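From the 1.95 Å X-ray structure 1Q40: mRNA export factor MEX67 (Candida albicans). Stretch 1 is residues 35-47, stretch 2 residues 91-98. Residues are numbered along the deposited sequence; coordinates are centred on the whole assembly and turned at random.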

ATOM      1  N   LEU B  35      -1.646 -11.512 -20.897  1.00 44.59           N
ATOM      2  CA  LEU B  35      -1.846 -10.203 -20.277  1.00 44.05           C
ATOM      3  C   LEU B  35      -1.033  -9.090 -20.930  1.00 43.82           C
ATOM      4  O   LEU B  35      -1.323  -7.922 -20.709  1.00 43.38           O
ATOM      5  CB  LEU B  35      -1.474 -10.263 -18.792  1.00 43.02           C
ATOM      6  CG  LEU B  35      -2.349 -11.175 -17.930  1.00 43.54           C
ATOM      7  CD1 LEU B  35      -1.639 -11.505 -16.612  1.00 43.33           C
ATOM      8  CD2 LEU B  35      -3.708 -10.532 -17.689  1.00 44.37           C
HETATM    9  N   MSE B  36      -0.026  -9.444 -21.725  1.00 43.69           N
HETATM   10  CA  MSE B  36       0.972  -8.471 -22.183  1.00 43.78           C
HETATM   11  C   MSE B  36       0.463  -7.422 -23.164  1.00 45.32           C
HETATM   12  O   MSE B  36       1.103  -6.394 -23.337  1.00 45.42           O
HETATM   13  CB  MSE B  36       2.208  -9.179 -22.751  1.00 43.44           C
HETATM   14  CG  MSE B  36       2.889 -10.112 -21.750  1.00 41.90           C
HETATM   15 SE   MSE B  36       3.044  -9.343 -19.922  1.00 40.06          SE
HETATM   16  CE  MSE B  36       3.835  -7.641 -20.409  1.00 40.03           C
ATOM     17  N   ILE B  37      -0.688  -7.669 -23.782  1.00 47.03           N
ATOM     18  CA  ILE B  37      -1.369  -6.657 -24.588  1.00 48.91           C
ATOM     19  C   ILE B  37      -1.750  -5.405 -23.763  1.00 48.35           C
ATOM     20  O   ILE B  37      -1.793  -4.296 -24.296  1.00 48.97           O
ATOM     21  CB  ILE B  37      -2.616  -7.279 -25.298  1.00 50.50           C
ATOM     22  CG1 ILE B  37      -3.163  -6.341 -26.385  1.00 53.66           C
ATOM     23  CG2 ILE B  37      -3.713  -7.616 -24.296  1.00 50.94           C
ATOM     24  CD1 ILE B  37      -2.269  -6.224 -27.630  1.00 55.70           C
ATOM     25  N   LEU B  38      -2.002  -5.584 -22.466  1.00 47.00           N
ATOM     26  CA  LEU B  38      -2.338  -4.467 -21.575  1.00 46.45           C
ATOM     27  C   LEU B  38      -1.189  -3.486 -21.357  1.00 45.10           C
ATOM     28  O   LEU B  38      -1.405  -2.363 -20.945  1.00 44.52           O
ATOM     29  CB  LEU B  38      -2.792  -4.981 -20.206  1.00 45.62           C
ATOM     30  CG  LEU B  38      -4.046  -5.843 -20.153  1.00 47.78           C
ATOM     31  CD1 LEU B  38      -4.192  -6.461 -18.773  1.00 47.23           C
ATOM     32  CD2 LEU B  38      -5.275  -5.022 -20.516  1.00 50.10           C
ATOM     33  N   TYR B  39       0.034  -3.913 -21.622  1.00 44.28           N
ATOM     34  CA  TYR B  39       1.197  -3.098 -21.316  1.00 43.64           C
ATOM     35  C   TYR B  39       1.813  -2.546 -22.599  1.00 44.72           C
ATOM     36  O   TYR B  39       1.813  -3.217 -23.629  1.00 45.25           O
ATOM     37  CB  TYR B  39       2.204  -3.925 -20.513  1.00 41.93           C
ATOM     38  CG  TYR B  39       1.648  -4.419 -19.190  1.00 40.30           C
ATOM     39  CD1 TYR B  39       1.857  -3.699 -18.008  1.00 39.20           C
ATOM     40  CD2 TYR B  39       0.910  -5.595 -19.118  1.00 39.23           C
ATOM     41  CE1 TYR B  39       1.347  -4.142 -16.792  1.00 36.83           C
ATOM     42  CE2 TYR B  39       0.397  -6.048 -17.910  1.00 37.88           C
ATOM     43  CZ  TYR B  39       0.621  -5.315 -16.746  1.00 36.23           C
ATOM     44  OH  TYR B  39       0.116  -5.763 -15.551  1.00 33.28           O
ATOM     45  N   GLN B  40       2.312  -1.314 -22.526  1.00 44.87           N
ATOM     46  CA  GLN B  40       2.966  -0.653 -23.653  1.00 46.17           C
ATOM     47  C   GLN B  40       4.404  -0.267 -23.288  1.00 45.00           C
ATOM     48  O   GLN B  40       4.888  -0.633 -22.217  1.00 43.08           O
ATOM     49  CB  GLN B  40       2.158   0.578 -24.062  1.00 47.95           C
ATOM     50  CG  GLN B  40       0.707   0.285 -24.403  1.00 50.78           C
ATOM     51  CD  GLN B  40       0.542  -0.397 -25.754  1.00 55.09           C
ATOM     52  OE1 GLN B  40       0.990  -1.537 -25.943  1.00 57.35           O
ATOM     53  NE2 GLN B  40      -0.115   0.291 -26.693  1.00 57.74           N
ATOM     54  N   ASN B  41       5.080   0.464 -24.177  1.00 45.50           N
ATOM     55  CA  ASN B  41       6.502   0.808 -24.005  1.00 45.15           C
ATOM     56  C   ASN B  41       6.823   1.582 -22.728  1.00 43.54           C
ATOM     57  O   ASN B  41       7.838   1.314 -22.086  1.00 42.64           O
ATOM     58  CB  ASN B  41       7.027   1.606 -25.209  1.00 46.77           C
ATOM     59  CG  ASN B  41       7.238   0.745 -26.429  1.00 48.66           C
ATOM     60  OD1 ASN B  41       7.381  -0.467 -26.326  1.00 50.66           O
ATOM     61  ND2 ASN B  41       7.258   1.371 -27.604  1.00 50.94           N
ATOM     62  N   GLU B  42       5.955   2.525 -22.369  1.00 42.82           N
ATOM     63  CA  GLU B  42       6.151   3.373 -21.195  1.00 42.13           C
ATOM     64  C   GLU B  42       5.586   2.779 -19.886  1.00 39.17           C
ATOM     65  O   GLU B  42       5.774   3.354 -18.816  1.00 38.55           O
ATOM     66  CB  GLU B  42       5.533   4.760 -21.446  1.00 43.77           C
ATOM     67  CG  GLU B  42       6.284   5.611 -22.469  1.00 47.89           C
ATOM     68  CD  GLU B  42       5.834   7.075 -22.476  1.00 53.36           C
ATOM     69  OE1 GLU B  42       4.653   7.364 -22.146  1.00 54.92           O
ATOM     70  OE2 GLU B  42       6.662   7.952 -22.823  1.00 57.75           O
ATOM     71  N   SER B  43       4.904   1.639 -19.976  1.00 37.27           N
ATOM     72  CA  SER B  43       4.288   0.999 -18.813  1.00 35.00           C
ATOM     73  C   SER B  43       5.343   0.523 -17.808  1.00 32.93           C
ATOM     74  O   SER B  43       6.450   0.151 -18.194  1.00 32.24           O
ATOM     75  CB  SER B  43       3.417  -0.184 -19.239  1.00 34.96           C
ATOM     76  OG  SER B  43       2.295   0.251 -19.977  1.00 36.00           O
ATOM     77  N   GLN B  44       4.972   0.535 -16.528  1.00 30.93           N
ATOM     78  CA  GLN B  44       5.881   0.193 -15.433  1.00 29.69           C
ATOM     79  C   GLN B  44       5.286  -0.867 -14.487  1.00 28.14           C
ATOM     80  O   GLN B  44       4.091  -0.831 -14.131  1.00 27.61           O
ATOM     81  CB  GLN B  44       6.271   1.445 -14.639  1.00 29.78           C
ATOM     82  CG  GLN B  44       7.008   2.488 -15.448  1.00 31.32           C
ATOM     83  CD  GLN B  44       7.315   3.741 -14.645  1.00 32.42           C
ATOM     84  OE1 GLN B  44       8.298   3.788 -13.906  1.00 33.22           O
ATOM     85  NE2 GLN B  44       6.481   4.758 -14.794  1.00 31.15           N
ATOM     86  N   PHE B  45       6.136  -1.821 -14.118  1.00 27.10           N
ATOM     87  CA  PHE B  45       5.835  -2.817 -13.104  1.00 26.36           C
ATOM     88  C   PHE B  45       6.988  -2.976 -12.133  1.00 25.88           C
ATOM     89  O   PHE B  45       8.141  -3.072 -12.537  1.00 26.14           O
ATOM     90  CB  PHE B  45       5.574  -4.184 -13.727  1.00 26.36           C
ATOM     91  CG  PHE B  45       5.369  -5.274 -12.711  1.00 25.45           C
ATOM     92  CD1 PHE B  45       4.180  -5.358 -12.002  1.00 24.82           C
ATOM     93  CD2 PHE B  45       6.367  -6.224 -12.469  1.00 25.15           C
ATOM     94  CE1 PHE B  45       3.981  -6.365 -11.050  1.00 24.74           C
ATOM     95  CE2 PHE B  45       6.175  -7.222 -11.515  1.00 24.99           C
ATOM     96  CZ  PHE B  45       4.985  -7.290 -10.809  1.00 25.66           C
ATOM     97  N   SER B  46       6.671  -3.034 -10.846  1.00 25.56           N
ATOM     98  CA  SER B  46       7.614  -3.553  -9.871  1.00 24.71           C
ATOM     99  C   SER B  46       6.891  -4.267  -8.737  1.00 24.22           C
ATOM    100  O   SER B  46       5.690  -4.056  -8.494  1.00 24.02           O
ATOM    101  CB  SER B  46       8.547  -2.454  -9.353  1.00 25.24           C
ATOM    102  OG  SER B  46       7.844  -1.281  -8.980  1.00 26.13           O
HETATM  103  N   MSE B  47       7.628  -5.162  -8.087  1.00 23.43           N
HETATM  104  CA  MSE B  47       7.137  -5.953  -6.971  1.00 23.27           C
HETATM  105  C   MSE B  47       8.006  -5.677  -5.739  1.00 22.73           C
HETATM  106  O   MSE B  47       9.234  -5.563  -5.844  1.00 22.79           O
HETATM  107  CB  MSE B  47       7.154  -7.448  -7.335  1.00 23.16           C
HETATM  108  CG  MSE B  47       6.692  -8.388  -6.223  1.00 22.61           C
HETATM  109 SE   MSE B  47       8.158  -8.918  -5.022  1.00 25.14          SE
HETATM  110  CE  MSE B  47       9.410  -9.563  -6.310  1.00 23.33           C
ATOM    111  N   ALA B  91      17.305  -1.544 -11.550  1.00 34.62           N
ATOM    112  CA  ALA B  91      17.266  -2.915 -12.061  1.00 33.85           C
ATOM    113  C   ALA B  91      16.000  -3.675 -11.640  1.00 32.07           C
ATOM    114  O   ALA B  91      15.601  -4.600 -12.331  1.00 32.18           O
ATOM    115  CB  ALA B  91      18.511  -3.691 -11.636  1.00 34.17           C
ATOM    116  N   LYS B  92      15.361  -3.282 -10.534  1.00 30.52           N
ATOM    117  CA  LYS B  92      14.153  -3.953 -10.054  1.00 29.29           C
ATOM    118  C   LYS B  92      12.851  -3.334 -10.567  1.00 28.80           C
ATOM    119  O   LYS B  92      11.755  -3.793 -10.222  1.00 26.76           O
ATOM    120  CB  LYS B  92      14.129  -3.984  -8.529  1.00 29.48           C
ATOM    121  CG  LYS B  92      15.224  -4.844  -7.912  1.00 30.89           C
ATOM    122  CD  LYS B  92      15.509  -4.349  -6.499  1.00 33.39           C
ATOM    123  CE  LYS B  92      16.380  -5.328  -5.725  1.00 35.29           C
ATOM    124  NZ  LYS B  92      17.686  -5.498  -6.383  1.00 37.10           N
ATOM    125  N   LEU B  93      12.983  -2.285 -11.370  1.00 28.56           N
ATOM    126  CA  LEU B  93      11.863  -1.694 -12.086  1.00 28.88           C
ATOM    127  C   LEU B  93      11.824  -2.224 -13.528  1.00 29.40           C
ATOM    128  O   LEU B  93      12.844  -2.229 -14.221  1.00 29.74           O
ATOM    129  CB  LEU B  93      12.007  -0.179 -12.084  1.00 29.15           C
ATOM    130  CG  LEU B  93      10.954   0.605 -12.858  1.00 29.83           C
ATOM    131  CD1 LEU B  93       9.573   0.383 -12.263  1.00 27.33           C
ATOM    132  CD2 LEU B  93      11.331   2.083 -12.898  1.00 29.99           C
ATOM    133  N   SER B  94      10.650  -2.683 -13.959  1.00 29.42           N
ATOM    134  CA  SER B  94      10.459  -3.190 -15.320  1.00 30.19           C
ATOM    135  C   SER B  94       9.672  -2.179 -16.148  1.00 30.75           C
ATOM    136  O   SER B  94       8.619  -1.714 -15.718  1.00 30.19           O
ATOM    137  CB  SER B  94       9.748  -4.546 -15.293  1.00 30.10           C
ATOM    138  OG  SER B  94      10.623  -5.544 -14.786  1.00 29.14           O
ATOM    139  N   ILE B  95      10.196  -1.834 -17.320  1.00 31.68           N
ATOM    140  CA  ILE B  95       9.571  -0.866 -18.224  1.00 33.16           C
ATOM    141  C   ILE B  95       9.360  -1.500 -19.600  1.00 34.12           C
ATOM    142  O   ILE B  95      10.303  -2.009 -20.195  1.00 34.01           O
ATOM    143  CB  ILE B  95      10.446   0.404 -18.347  1.00 34.00           C
ATOM    144  CG1 ILE B  95      10.649   1.048 -16.975  1.00 33.78           C
ATOM    145  CG2 ILE B  95       9.817   1.416 -19.339  1.00 35.08           C
ATOM    146  CD1 ILE B  95      11.647   2.197 -16.970  1.00 36.25           C
ATOM    147  N   GLY B  96       8.123  -1.482 -20.090  1.00 34.95           N
ATOM    148  CA  GLY B  96       7.810  -2.037 -21.395  1.00 36.56           C
ATOM    149  C   GLY B  96       7.513  -3.521 -21.315  1.00 36.71           C
ATOM    150  O   GLY B  96       7.893  -4.188 -20.356  1.00 34.73           O
ATOM    151  N   GLN B  97       6.854  -4.037 -22.350  1.00 38.27           N
ATOM    152  CA  GLN B  97       6.312  -5.397 -22.336  1.00 39.21           C
ATOM    153  C   GLN B  97       7.345  -6.492 -22.073  1.00 38.80           C
ATOM    154  O   GLN B  97       7.067  -7.421 -21.333  1.00 37.90           O
ATOM    155  CB  GLN B  97       5.589  -5.694 -23.650  1.00 40.64           C
ATOM    156  CG  GLN B  97       4.280  -4.945 -23.797  1.00 43.24           C
ATOM    157  CD  GLN B  97       3.773  -4.930 -25.230  1.00 47.49           C
ATOM    158  OE1 GLN B  97       4.389  -4.316 -26.099  1.00 50.36           O
ATOM    159  NE2 GLN B  97       2.643  -5.595 -25.474  1.00 48.44           N
ATOM    160  N   GLU B  98       8.523  -6.375 -22.679  1.00 39.59           N
ATOM    161  CA  GLU B  98       9.559  -7.404 -22.586  1.00 39.82           C
ATOM    162  C   GLU B  98      10.071  -7.570 -21.155  1.00 37.89           C
ATOM    163  O   GLU B  98      10.119  -8.685 -20.628  1.00 37.12           O
ATOM    164  CB  GLU B  98      10.734  -7.052 -23.507  1.00 41.45           C
ATOM    165  CG  GLU B  98      11.791  -8.139 -23.609  1.00 44.78           C
ATOM    166  CD  GLU B  98      13.212  -7.597 -23.669  1.00 49.78           C
ATOM    167  OE1 GLU B  98      13.670  -7.261 -24.794  1.00 51.23           O
ATOM    168  OE2 GLU B  98      13.865  -7.528 -22.588  1.00 52.34           O
TER
HETATM  169  O   HOH W   1       6.593  -2.472 -24.921  1.00 41.21           O
HETATM  170  O   HOH W   2      10.404  -5.793  -8.933  1.00 24.53           O

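The two stretches meet as a short antiparallel pairing that opens, at one end, into a turn and a 3-10 segment packed against Gln-97 in the helix. Residues 35-38 belong to a 3-10 segment that begins earlier in the chain, with Leu-38 N hydrogen-bonded to Leu-35 O at 3.0 Å. A type I turn from Gln-40 to Ser-43 then redirects the chain into the strand that contains Gln-44 and Phe-45. The turn is held by the backbone bond from Ser-43 N to Gln-40 O (3.2 Å), and the side chain of Ser-43 strengthens it by accepting a hydrogen bond from Gln-40 N at OG (3.0 Å).

Phe-45 and Ser-94 form the hydrogen-bonded pair of the antiparallel ladder: Phe-45 N donates to Ser-94 O at 3.0 Å, and Ser-94 N donates to Phe-45 O at 2.9 Å, both nearly straight. The adjoining pair, Gln-44 and Ile-95, is not hydrogen-bonded; there the strands approach through CA-H...O contacts, from Gln-44 CA to Ser-94 O and from Ile-95 CA to Ser-43 O, each 3.3 Å. A further backbone bond, from Gly-96 N to Ser-43 O (3.0 Å), carries the pairing to the edge of the turn.

Gly-96 lies close against this turn. Its CA is 3.3 Å from Gln-40 O, in an almost linear CA-H...O contact, and 3.4 Å from Asn-41 O. At phi 87° and psi 161° a CB would be jammed against the carbonyl oxygen of Ile-95, so the backbone angles alone call for glycine. Such a CB would also lie 3.3 Å from Asn-41 O, close but not a clear clash.

Beyond the glycine, Gln-97 has the largest area covered by the opposing stretch, 117 Å² of a summed buried surface of 610 Å². Its side chain (chi1 m, chi2 t) reaches to the 3-10 segment, where Gln-97 NE2 donates to Met-36 O at 2.8 Å. Met-36 O also accepts from Tyr-39 N (3.2 Å), so the glutamine joins an acceptor already used within the first stretch. Along the way, Gln-97 CG passes 3.0 Å from Tyr-39 O, and Gln-97 CB lies 4.2 Å from CE of the selenomethionine Met-36. Water 1 adds a polar link: it accepts from Gln-97 N (3.0 Å) and donates to Gln-97 OE1 (3.1 Å) and to Asn-41 OD1 (2.6 Å), joining Gln-97 to Asn-41 in the turn.

Around the ladder, the side chains of Gln-44 and Ile-95 share one face of the sheet, with Gln-44 CG 4.2 Å from Ile-95 CG1, while those of Phe-45 and Ser-94 share the other, their CB atoms 4.5 Å apart. The end of the phenylalanine side chain leads away from the second stretch. Leu-93 sets methyl groups against oxygens of the other stretch, its CD2 3.6 Å from Gln-44 OE1 and its CD1 3.8 Å from Phe-45 O. Finally, Ser-46 CB approaches Lys-92 O at 3.6 Å, and water 2 bridges that carbonyl (2.7 Å from Lys-92 O) to Met-47 N (3.0 Å from the water).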